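Local coordinates for possible atls1-like light-inducible protein (Prochlorococcus marinus, PDB 2XCZ) that belongs to the macrophage migration inhibitory factor (MIF) family of small alpha/beta proteins and assembles as a trimer, at residues L19-S24 with V38-L42; K26-L31 with E75-L79. One frame throughout, in Å; residues are numbered along the deposited sequence.

Interaction 1. Residues L19-S24 with V38-L42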
# COMPACT_ATOMS: atom_id res chain seq x y z
N LEU A 19 8.47 19.10 -3.01
CA LEU A 19 7.30 18.81 -2.17
C LEU A 19 7.61 17.70 -1.16
O LEU A 19 7.32 17.84 0.04
CB LEU A 19 6.14 18.40 -3.08
CG LEU A 19 4.72 18.09 -2.61
CD1 LEU A 19 3.81 18.07 -3.82
CD2 LEU A 19 4.65 16.77 -1.87
N LEU A 20 8.19 16.60 -1.64
CA LEU A 20 8.53 15.46 -0.78
C LEU A 20 9.66 15.79 0.19
O LEU A 20 9.63 15.39 1.36
CB LEU A 20 8.90 14.24 -1.63
CG LEU A 20 7.73 13.57 -2.38
CD1 LEU A 20 8.25 12.45 -3.28
CD2 LEU A 20 6.64 13.04 -1.44
N GLN A 21 10.67 16.53 -0.28
CA GLN A 21 11.76 16.92 0.59
C GLN A 21 11.29 17.81 1.74
O GLN A 21 11.71 17.65 2.89
CB GLN A 21 12.85 17.64 -0.22
CG GLN A 21 13.67 16.71 -1.10
CD GLN A 21 14.50 17.47 -2.13
OE1 GLN A 21 13.97 18.24 -2.93
NE2 GLN A 21 15.80 17.24 -2.12
N GLU A 22 10.39 18.74 1.44
CA GLU A 22 9.82 19.59 2.46
C GLU A 22 8.99 18.77 3.45
O GLU A 22 9.12 18.92 4.66
CB GLU A 22 8.99 20.70 1.84
CG GLU A 22 8.50 21.73 2.84
CD GLU A 22 7.51 22.70 2.24
OE1 GLU A 22 6.68 23.24 3.00
OE2 GLU A 22 7.55 22.93 1.02
N LEU A 23 8.13 17.90 2.92
CA LEU A 23 7.38 16.97 3.77
C LEU A 23 8.28 16.08 4.66
O LEU A 23 7.95 15.83 5.83
CB LEU A 23 6.45 16.11 2.89
CG LEU A 23 5.56 15.10 3.61
CD1 LEU A 23 4.70 15.77 4.67
CD2 LEU A 23 4.71 14.33 2.60
N SER A 24 9.40 15.63 4.10
CA SER A 24 10.36 14.77 4.79
C SER A 24 10.96 15.45 6.03
O SER A 24 10.97 14.86 7.12
CB SER A 24 11.47 14.35 3.82
OG SER A 24 12.45 13.58 4.47
N VAL A 38 13.67 8.92 7.34
CA VAL A 38 12.36 9.21 6.73
C VAL A 38 12.34 8.84 5.26
O VAL A 38 13.17 9.29 4.47
CB VAL A 38 11.96 10.71 6.88
CG1 VAL A 38 10.64 11.00 6.17
CG2 VAL A 38 11.88 11.10 8.34
N MET A 39 11.33 8.03 4.89
CA MET A 39 11.11 7.66 3.49
C MET A 39 9.78 8.22 3.03
O MET A 39 8.78 8.13 3.74
CB MET A 39 11.11 6.14 3.34
CG MET A 39 10.97 5.65 1.89
SD MET A 39 11.19 3.87 1.71
CE MET A 39 12.96 3.73 1.90
N THR A 40 9.75 8.78 1.82
CA THR A 40 8.52 9.37 1.29
C THR A 40 8.28 8.93 -0.15
O THR A 40 9.22 8.55 -0.85
CB THR A 40 8.52 10.95 1.32
OG1 THR A 40 9.30 11.45 0.22
CG2 THR A 40 9.08 11.51 2.64
N SER A 41 7.03 8.99 -0.58
CA SER A 41 6.71 8.81 -2.00
C SER A 41 5.45 9.57 -2.41
O SER A 41 4.59 9.88 -1.57
CB SER A 41 6.54 7.33 -2.34
OG SER A 41 5.38 6.78 -1.77
N LEU A 42 5.37 9.86 -3.71
CA LEU A 42 4.20 10.51 -4.29
C LEU A 42 3.86 9.87 -5.63
O LEU A 42 4.62 9.99 -6.61
CB LEU A 42 4.45 12.01 -4.49
CG LEU A 42 3.33 12.82 -5.17
CD1 LEU A 42 2.02 12.75 -4.39
CD2 LEU A 42 3.78 14.26 -5.41
O HOH W 1 13.21 11.55 2.98

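Interaction 2. Residues K26-L31 with E75-L79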
# COMPACT_ATOMS: atom_id res chain seq x y z
N LYS A 26 9.81 18.21 7.65
CA LYS A 26 8.70 18.51 8.56
C LYS A 26 8.27 17.30 9.37
O LYS A 26 8.08 17.39 10.59
CB LYS A 26 7.52 19.11 7.80
CG LYS A 26 7.88 20.48 7.21
CD LYS A 26 6.69 21.21 6.63
CE LYS A 26 7.04 22.69 6.50
NZ LYS A 26 5.94 23.46 5.89
N LEU A 27 8.14 16.16 8.69
CA LEU A 27 7.78 14.92 9.37
C LEU A 27 8.86 14.44 10.35
O LEU A 27 8.54 13.97 11.45
CB LEU A 27 7.35 13.82 8.38
CG LEU A 27 6.74 12.57 9.03
CD1 LEU A 27 5.39 12.88 9.70
CD2 LEU A 27 6.57 11.44 8.01
N ALA A 28 10.12 14.56 9.96
CA ALA A 28 11.21 14.19 10.89
C ALA A 28 11.11 14.99 12.19
O ALA A 28 11.20 14.43 13.29
CB ALA A 28 12.57 14.40 10.23
N GLU A 29 10.93 16.30 12.06
CA GLU A 29 10.90 17.18 13.21
C GLU A 29 9.70 16.86 14.10
O GLU A 29 9.85 16.74 15.32
CB GLU A 29 10.87 18.64 12.79
CG GLU A 29 11.24 19.57 13.93
CD GLU A 29 10.34 20.79 14.05
OE1 GLU A 29 9.44 20.97 13.19
OE2 GLU A 29 10.54 21.56 15.02
N LEU A 30 8.53 16.69 13.49
CA LEU A 30 7.32 16.40 14.27
C LEU A 30 7.41 15.07 15.03
O LEU A 30 7.01 14.99 16.20
CB LEU A 30 6.07 16.44 13.38
CG LEU A 30 4.72 16.11 14.04
CD1 LEU A 30 4.46 17.00 15.27
CD2 LEU A 30 3.57 16.23 13.04
N LEU A 31 7.93 14.04 14.36
CA LEU A 31 8.05 12.72 14.98
C LEU A 31 9.27 12.55 15.89
O LEU A 31 9.41 11.54 16.57
CB LEU A 31 8.03 11.62 13.91
CG LEU A 31 6.74 11.51 13.10
CD1 LEU A 31 6.89 10.34 12.14
CD2 LEU A 31 5.53 11.32 14.01
N GLU A 75 -1.76 15.51 15.04
CA GLU A 75 -0.77 16.49 14.61
C GLU A 75 -0.17 16.14 13.26
O GLU A 75 0.08 17.03 12.44
CB GLU A 75 0.34 16.62 15.66
CG GLU A 75 -0.15 17.21 16.98
CD GLU A 75 0.84 17.04 18.12
OE1 GLU A 75 1.98 16.61 17.88
OE2 GLU A 75 0.46 17.33 19.28
N VAL A 76 0.09 14.85 13.03
CA VAL A 76 0.61 14.41 11.73
C VAL A 76 -0.45 14.66 10.65
O VAL A 76 -0.15 15.16 9.56
CB VAL A 76 1.08 12.93 11.73
CG1 VAL A 76 1.44 12.47 10.32
CG2 VAL A 76 2.28 12.73 12.68
N SER A 77 -1.70 14.36 10.96
CA SER A 77 -2.76 14.59 9.99
C SER A 77 -2.88 16.08 9.64
O SER A 77 -3.03 16.44 8.48
CB SER A 77 -4.09 14.04 10.51
OG SER A 77 -5.12 14.29 9.57
N GLU A 78 -2.77 16.94 10.65
CA GLU A 78 -2.82 18.37 10.38
C GLU A 78 -1.68 18.79 9.44
O GLU A 78 -1.91 19.48 8.45
CB GLU A 78 -2.81 19.17 11.69
CG GLU A 78 -2.95 20.68 11.52
CD GLU A 78 -2.75 21.45 12.82
OE1 GLU A 78 -2.18 20.88 13.78
OE2 GLU A 78 -3.15 22.63 12.87
N LEU A 79 -0.46 18.34 9.75
CA LEU A 79 0.70 18.61 8.90
C LEU A 79 0.51 18.11 7.47
O LEU A 79 0.68 18.87 6.50
CB LEU A 79 1.97 17.97 9.50
CG LEU A 79 3.19 17.84 8.58
CD1 LEU A 79 3.79 19.21 8.19
CD2 LEU A 79 4.25 16.93 9.23

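Interaction 1. Residues L19-S24 with V38-L42
Leu20 of the helix and Thr40 of the strand bury the most surface here, and their side chains slide past one another in opposite directions. The hydroxyl oxygen of Thr40, OG1, lies alongside the whole leucine side chain: it is 3.4 Å from Leu20 CB and 3.5 Å from Leu20 CD2. With chi1 at 79°, OG1 sits between the backbone N and the carbonyl carbon of its own residue, while the methyl CG2 turns toward the next turn of the helix and meets Ser24 CB at 3.9 Å. A polar atom pressed against aliphatic carbon needs a partner elsewhere, and OG1 finds it in a hydrogen bond with Thr49 of the second subunit. Beyond Thr40, Leu20 also reaches along the strand, its CD2 3.9 Å from Leu42 CB. Helix 16-31 is the connection of a beta-alpha-beta crossover between the parallel strands 3-8 and 39-43, as in the MIF fold; the axis of 19-24 runs at 145° to that of 39-42, a broadly antiparallel course. Alternate residues of the strand, Thr40 and Leu42, direct CB toward the helix, whereas Met39 and Ser41 point away from it. At one end of the contact, Leu42 CD2 meets Leu19 CD1, the two side chains crossing at about a right angle. At the other, Ser24 OG rests 3.6 Å from Val38 CG1. A water donates to Ser24 OG at 2.6 Å and also to Val38 O, bridging the two segments. Ser24 OG is hydrogen-bonded to Glu35 OE1 as well.

Interaction 2. Residues K26-L31 with E75-L79
Leu30 reaches straight across to the opposing helix and lodges between Glu75, Val76 and Leu79. Its CG stands anti to the backbone N (chi1 178°), which carries it out toward the other helix, and the methyls then part: CD2 comes down over the backbone of the other helix, 3.7 Å from Val76 CA, and CD1 lies 3.6 Å from the carboxylate oxygen Glu75 OE1. Glu75 passes the leucine at a slant, and its other oxygen, OE2, is hydrogen-bonded to Ser71. Leu79 answers from the opposite helix: its CD2 packs on Leu30 CD2 at 3.9 Å, while its CD1 lies against Lys26 CB at 3.8 Å. Lys26 lends only its aliphatic part to this contact, since the extended chain carries NZ away to a salt bridge with Glu22. Val76 uses both methyls. CG1 faces Leu27 CD1 at 4.0 Å, and CG2 sits against both Leu30 CD2 and Leu31 CD2, with the Leu31 and Val76 side chains at about a right angle. Val76 also touches Phe99 of strand 95-101. The two segment axes approach to 10.9 Å and run nearly antiparallel, at 161°. The leucines and Val76 occupy the interface between them. Such a pair of antiparallel helices lying side by side on one face of a four-stranded mixed sheet is the layered alpha/beta architecture of the MIF fold.

Overall arrangement
Both interactions use helix 16-31, whose earlier part packs on strand 39-43 in interaction 1 and whose later part packs on helix 72-88 in interaction 2. Their centres lie 11 Å apart, and they touch directly where Val38 CG2 meets Ala28 CB. Along the chain the segments alternate, 19-24, 26-31, 38-42 and 75-79. One helix thereby belongs to both the helix layer and the helix-sheet interface of the MIF subunit, while the two contacts lie beside different trimer neighbours. Interaction 1 borders the second subunit, whose strand extends the sheet beyond 39-43; Ser77, on the side of 75-79 turned from helix 16-31, hydrogen-bonds to Ser112 of the third subunit.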